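Local coordinates for protein glutathione S-transferase (PDB 6J3E) that probably catalyses the attack of glutathione on electrophilic substrates, being a fungal serine-type glutathione S-transferase related to the LigE etherases, at residues Ser61-Asp65 with Gly66-Thr70; Ser143-Phe146 with Phe147-Arg151. All coordinates share one frame; numbering follows the deposited sequence.

Contact 1: residues Ser61-Asp65 with Gly66-Thr70; sequences SIRPD and GPYYT. With EDO (1,2-ethanediol), chain C; EDO (1,2-ethanediol), chain D.
Arg63 lays its guanidinium flat on the ring of Tyr68, the two planes 22° apart, on one face of a small beta hairpin. The overlap is off-centre: Arg63 CZ stands 4.1 Å from the centroid of the Tyr68 ring, and the closest approach, 3.5 Å, runs from Arg63 NH1 to Tyr68 CD1. With CG anti to the backbone N (chi1 -171°), the ring of Tyr68, a glutathione-binding residue in a structure of this protein, is carried to the side bearing Arg63 and Ser61. Replacing Tyr68 by an alanine would probably deprive the guanidinium of the surface it lies on and set the arginine head free to swing. Under the stack two sound backbone bonds join the strands, Gly66 N to Arg63 O at 2.8 Å across a type I turn and Tyr68 N to Ser61 O at 2.9 Å; that from Arg63 N to Gly66 O is weak, at 3.4 Å. Looser still is the exposed face of Ile62 and Pro67, where Ile62 CG1 stays 4.2 Å from Pro67 CA. An ethanediol accepts the Tyr69 N-H on O2 and donates from O1 to Tyr69 O. Past the hairpin, Tyr69 rests on Ala49 and Cys52 of helix 48-55, and strands 61-63 and 66-68 stand apart from the four-stranded sheet of the thioredoxin-like domain.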
loop_
_atom_site.group_PDB
_atom_site.type_symbol
_atom_site.label_atom_id
_atom_site.label_comp_id
_atom_site.label_asym_id
_atom_site.label_seq_id
_atom_site.Cartn_x
_atom_site.Cartn_y
_atom_site.Cartn_z
ATOM N N SER A 61 19.266 -2.431 -1.325
ATOM C CA SER A 61 18.810 -3.811 -1.230
ATOM C C SER A 61 20.015 -4.738 -1.327
ATOM O O SER A 61 21.101 -4.340 -1.758
ATOM C CB SER A 61 17.786 -4.148 -2.317
ATOM O OG SER A 61 18.299 -3.799 -3.583
ATOM N N ILE A 62 19.811 -5.978 -0.904
ATOM C CA ILE A 62 20.838 -7.009 -0.967
ATOM C C ILE A 62 20.220 -8.244 -1.610
ATOM O O ILE A 62 19.232 -8.783 -1.102
ATOM C CB ILE A 62 21.412 -7.344 0.419
ATOM C CG1 ILE A 62 22.198 -6.153 0.970
ATOM C CG2 ILE A 62 22.325 -8.547 0.335
ATOM C CD1 ILE A 62 22.411 -6.195 2.431
ATOM N N ARG A 63 20.789 -8.680 -2.728
ATOM C CA ARG A 63 20.350 -9.884 -3.414
ATOM C C ARG A 63 21.538 -10.841 -3.451
ATOM O O ARG A 63 22.641 -10.449 -3.045
ATOM C CB ARG A 63 19.840 -9.539 -4.810
ATOM C CG ARG A 63 20.885 -8.943 -5.736
ATOM C CD ARG A 63 20.946 -7.435 -5.632
ATOM N NE ARG A 63 19.723 -6.778 -6.091
ATOM C CZ ARG A 63 19.457 -6.499 -7.365
ATOM N NH1 ARG A 63 20.332 -6.844 -8.309
ATOM N NH2 ARG A 63 18.318 -5.880 -7.692
ATOM N N PRO A 64 21.375 -12.109 -3.857
ATOM C CA PRO A 64 22.542 -13.032 -3.839
ATOM C C PRO A 64 23.706 -12.521 -4.691
ATOM O O PRO A 64 24.839 -12.990 -4.533
ATOM C CB PRO A 64 21.977 -14.355 -4.362
ATOM C CG PRO A 64 20.488 -14.112 -4.641
ATOM C CD PRO A 64 20.099 -12.831 -3.987
ATOM N N ASP A 65 23.447 -11.518 -5.530
ATOM C CA ASP A 65 24.455 -10.850 -6.336
ATOM C C ASP A 65 25.387 -9.950 -5.521
ATOM O O ASP A 65 26.435 -9.545 -6.032
ATOM C CB ASP A 65 23.730 -10.035 -7.405
ATOM C CG ASP A 65 24.594 -9.732 -8.575
ATOM O OD1 ASP A 65 25.419 -8.800 -8.479
ATOM O OD2 ASP A 65 24.454 -10.441 -9.595
ATOM N N GLY A 66 25.035 -9.626 -4.277
ATOM C CA GLY A 66 25.759 -8.651 -3.489
ATOM C C GLY A 66 24.927 -7.411 -3.218
ATOM O O GLY A 66 23.760 -7.325 -3.609
ATOM N N PRO A 67 25.502 -6.427 -2.533
ATOM C CA PRO A 67 24.761 -5.186 -2.274
ATOM C C PRO A 67 24.493 -4.395 -3.552
ATOM O O PRO A 67 25.356 -4.278 -4.424
ATOM C CB PRO A 67 25.689 -4.415 -1.324
ATOM C CG PRO A 67 27.037 -5.005 -1.546
ATOM C CD PRO A 67 26.783 -6.455 -1.808
ATOM N N TYR A 68 23.289 -3.826 -3.639
ATOM C CA TYR A 68 22.843 -3.049 -4.797
ATOM C C TYR A 68 22.763 -1.582 -4.390
ATOM O O TYR A 68 22.009 -1.225 -3.478
ATOM C CB TYR A 68 21.487 -3.557 -5.290
ATOM C CG TYR A 68 20.986 -3.007 -6.615
ATOM C CD1 TYR A 68 21.416 -3.555 -7.827
ATOM C CD2 TYR A 68 20.027 -1.984 -6.656
ATOM C CE1 TYR A 68 20.945 -3.073 -9.041
ATOM C CE2 TYR A 68 19.545 -1.502 -7.872
ATOM C CZ TYR A 68 20.011 -2.052 -9.059
ATOM O OH TYR A 68 19.548 -1.584 -10.262
ATOM N N TYR A 69 23.530 -0.737 -5.065
ATOM C CA TYR A 69 23.595 0.676 -4.735
ATOM C C TYR A 69 22.787 1.502 -5.729
ATOM O O TYR A 69 22.857 1.280 -6.942
ATOM C CB TYR A 69 25.045 1.142 -4.715
ATOM C CG TYR A 69 25.885 0.524 -3.612
ATOM C CD1 TYR A 69 25.898 1.066 -2.334
ATOM C CD2 TYR A 69 26.679 -0.590 -3.855
ATOM C CE1 TYR A 69 26.677 0.524 -1.333
ATOM C CE2 TYR A 69 27.450 -1.148 -2.852
ATOM C CZ TYR A 69 27.456 -0.582 -1.603
ATOM O OH TYR A 69 28.233 -1.129 -0.606
ATOM N N THR A 70 22.028 2.459 -5.200
ATOM C CA THR A 70 21.187 3.356 -5.980
ATOM C C THR A 70 21.330 4.781 -5.471
ATOM O O THR A 70 21.744 5.030 -4.333
ATOM C CB THR A 70 19.699 2.976 -5.898
ATOM O OG1 THR A 70 19.299 2.915 -4.514
ATOM C CG2 THR A 70 19.444 1.650 -6.578
HETATM C C1 EDO C . 24.233 -1.145 -9.244
HETATM O O1 EDO C . 24.525 0.223 -8.914
HETATM C C2 EDO C . 25.219 -2.063 -8.523
HETATM O O2 EDO C . 25.402 -1.609 -7.170
HETATM C C1 EDO D . 16.175 4.953 -3.731
HETATM O O1 EDO D . 16.134 4.105 -4.890
HETATM C C2 EDO D . 14.752 5.238 -3.271
HETATM O O2 EDO D . 14.260 6.380 -3.971
#

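Contact 2: residues Ser143-Phe146 with Phe147-Arg151; sequences SEEF and FRRTR. With EDO (1,2-ethanediol), chain G.
The carbonyl oxygen of Phe146 is gripped twice by Thr150, one turn further along helix 141-153. Thr150 N gives the regular helical bond at 3.2 Å, while Thr150 OG1 donates to Phe146 O at 2.9 Å from the opposite face of the carbonyl plane. A first torsion of 59°, with OG1 between the backbone N and the carbonyl carbon, turns the hydroxyl back along the helix. The same torsion sends the methyl over the Phe146 ring, where Thr150 CG2 makes a CH-pi contact 4.2 Å from the centroid, only 13° off the normal. With its proton committed to Phe146 O, Thr150 OG1 also accepts from Arg151 NH1 at 3.1 Å, lying almost in the guanidinium plane; Phe147 CD1 lies over one face of that guanidinium, toward its rim.

Two i to i+4 salt bridges lie elsewhere round the helix. In one, Arg149 grips Glu145 side-on: NE and NH2 both reach OE1 on its syn side, and Arg149 NH2 also meets Glu145 OE2 at 3.1 Å, the carboxylate and guanidinium planes 29° apart. In the other, Glu144 and Arg148 lie alongside each other, and Arg148 NE meets Glu144 OE1 at 2.7 Å, nearly head-on to the C-O bond. Glu144 OE1 also accepts from Asn136, while Arg148 turns its two terminal nitrogens to Glu152 and Glu161.

Opposite charges one turn apart thus probably help to stabilise the helix, through the exposed Glu145-Arg149 pair and the more enclosed Glu144-Arg148 pair. The Thr150 hydroxyl, giving to Phe146 O and accepting from Arg151, probably helps to orient Arg151, a residue that binds glutathione.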
loop_
_atom_site.group_PDB
_atom_site.type_symbol
_atom_site.label_atom_id
_atom_site.label_comp_id
_atom_site.label_asym_id
_atom_site.label_seq_id
_atom_site.Cartn_x
_atom_site.Cartn_y
_atom_site.Cartn_z
ATOM N N SER A 143 26.139 6.027 -19.197
ATOM C CA SER A 143 24.952 5.514 -18.508
ATOM C C SER A 143 24.059 4.714 -19.445
ATOM O O SER A 143 23.420 3.749 -19.007
ATOM C CB SER A 143 24.139 6.659 -17.896
ATOM O OG SER A 143 24.700 7.145 -16.680
ATOM N N GLU A 144 23.993 5.101 -20.726
ATOM C CA GLU A 144 23.133 4.393 -21.672
ATOM C C GLU A 144 23.619 2.968 -21.901
ATOM O O GLU A 144 22.818 2.030 -21.923
ATOM C CB GLU A 144 23.057 5.152 -22.997
ATOM C CG GLU A 144 21.968 4.661 -23.946
ATOM C CD GLU A 144 22.337 3.379 -24.689
ATOM O OE1 GLU A 144 21.399 2.660 -25.118
ATOM O OE2 GLU A 144 23.559 3.097 -24.850
ATOM N N GLU A 145 24.929 2.786 -22.099
ATOM C CA GLU A 145 25.463 1.432 -22.231
ATOM C C GLU A 145 25.084 0.588 -21.019
ATOM O O GLU A 145 24.572 -0.534 -21.154
ATOM C CB GLU A 145 26.988 1.487 -22.415
ATOM C CG GLU A 145 27.675 0.130 -22.688
ATOM C CD GLU A 145 27.901 -0.721 -21.426
ATOM O OE1 GLU A 145 27.749 -1.960 -21.517
ATOM O OE2 GLU A 145 28.231 -0.170 -20.346
ATOM N N PHE A 146 25.289 1.141 -19.818
ATOM C CA PHE A 146 24.986 0.422 -18.587
ATOM C C PHE A 146 23.484 0.185 -18.429
ATOM O O PHE A 146 23.048 -0.917 -18.068
ATOM C CB PHE A 146 25.534 1.214 -17.400
ATOM C CG PHE A 146 25.311 0.552 -16.068
ATOM C CD1 PHE A 146 24.104 0.692 -15.400
ATOM C CD2 PHE A 146 26.327 -0.195 -15.470
ATOM C CE1 PHE A 146 23.904 0.092 -14.164
ATOM C CE2 PHE A 146 26.133 -0.802 -14.236
ATOM C CZ PHE A 146 24.919 -0.647 -13.572
ATOM N N PHE A 147 22.678 1.219 -18.651
ATOM C CA PHE A 147 21.243 1.106 -18.403
ATOM C C PHE A 147 20.593 0.126 -19.372
ATOM O O PHE A 147 19.829 -0.763 -18.968
ATOM C CB PHE A 147 20.595 2.483 -18.519
ATOM C CG PHE A 147 19.192 2.534 -18.018
ATOM C CD1 PHE A 147 18.932 2.859 -16.705
ATOM C CD2 PHE A 147 18.116 2.265 -18.870
ATOM C CE1 PHE A 147 17.622 2.903 -16.231
ATOM C CE2 PHE A 147 16.815 2.317 -18.402
ATOM C CZ PHE A 147 16.574 2.639 -17.075
ATOM N N ARG A 148 20.895 0.269 -20.660
ATOM C CA ARG A 148 20.292 -0.612 -21.648
ATOM C C ARG A 148 20.652 -2.074 -21.379
ATOM O O ARG A 148 19.774 -2.950 -21.404
ATOM C CB ARG A 148 20.721 -0.175 -23.047
ATOM C CG ARG A 148 20.183 -1.071 -24.123
ATOM C CD ARG A 148 20.732 -0.722 -25.488
ATOM N NE ARG A 148 20.128 0.475 -26.062
ATOM C CZ ARG A 148 18.943 0.477 -26.676
ATOM N NH1 ARG A 148 18.226 -0.649 -26.775
ATOM N NH2 ARG A 148 18.470 1.603 -27.194
ATOM N N ARG A 149 21.930 -2.348 -21.075
ATOM C CA ARG A 149 22.394 -3.727 -20.921
ATOM C C ARG A 149 21.715 -4.406 -19.744
ATOM O O ARG A 149 21.186 -5.517 -19.870
ATOM C CB ARG A 149 23.916 -3.762 -20.731
ATOM C CG ARG A 149 24.503 -5.182 -20.699
ATOM C CD ARG A 149 25.661 -5.333 -19.717
ATOM N NE ARG A 149 26.464 -4.115 -19.604
ATOM C CZ ARG A 149 26.872 -3.607 -18.443
ATOM N NH1 ARG A 149 26.537 -4.222 -17.313
ATOM N NH2 ARG A 149 27.589 -2.480 -18.407
ATOM N N THR A 150 21.737 -3.746 -18.581
ATOM C CA THR A 150 21.174 -4.338 -17.374
ATOM C C THR A 150 19.653 -4.454 -17.463
ATOM O O THR A 150 19.084 -5.483 -17.077
ATOM C CB THR A 150 21.589 -3.520 -16.143
ATOM O OG1 THR A 150 21.139 -2.164 -16.269
ATOM C CG2 THR A 150 23.092 -3.514 -15.984
ATOM N N ARG A 151 18.979 -3.412 -17.968
ATOM C CA ARG A 151 17.520 -3.437 -18.018
ATOM C C ARG A 151 17.019 -4.457 -19.028
ATOM O O ARG A 151 16.056 -5.183 -18.753
ATOM C CB ARG A 151 16.970 -2.046 -18.330
ATOM C CG ARG A 151 16.701 -1.170 -17.061
ATOM C CD ARG A 151 17.948 -0.970 -16.181
ATOM N NE ARG A 151 17.666 -0.209 -14.964
ATOM C CZ ARG A 151 18.527 -0.016 -13.963
ATOM N NH1 ARG A 151 19.739 -0.535 -14.010
ATOM N NH2 ARG A 151 18.171 0.698 -12.913
HETATM C C1 EDO G . 15.430 3.593 -12.672
HETATM O O1 EDO G . 16.749 3.504 -12.072
HETATM C C2 EDO G . 14.449 4.372 -11.798
HETATM O O2 EDO G . 13.172 4.285 -12.433
#

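Contact 1 and contact 2, their centres about 17 Å apart, illustrate how residues distant in sequence converge on one binding site. The hairpin belongs to the thioredoxin-like N-terminal domain and helix 141-153 to the C-terminal one, yet Tyr68 OH packs 3.8 Å from Arg151 NH2. Both residues bind glutathione in a structure of this protein, although none is bound here. The side chain of Tyr68 is about 9 Å from that of Asn23, also a glutathione-binding residue. Ethanediol near contact 1, probably from the crystallisation liquor, is also hydrogen-bonded to Ser86, Asn23 and Lys26, all glutathione-binding residues. Each contact thus probably helps to position, by local interactions, one side chain of a site shared between the domains.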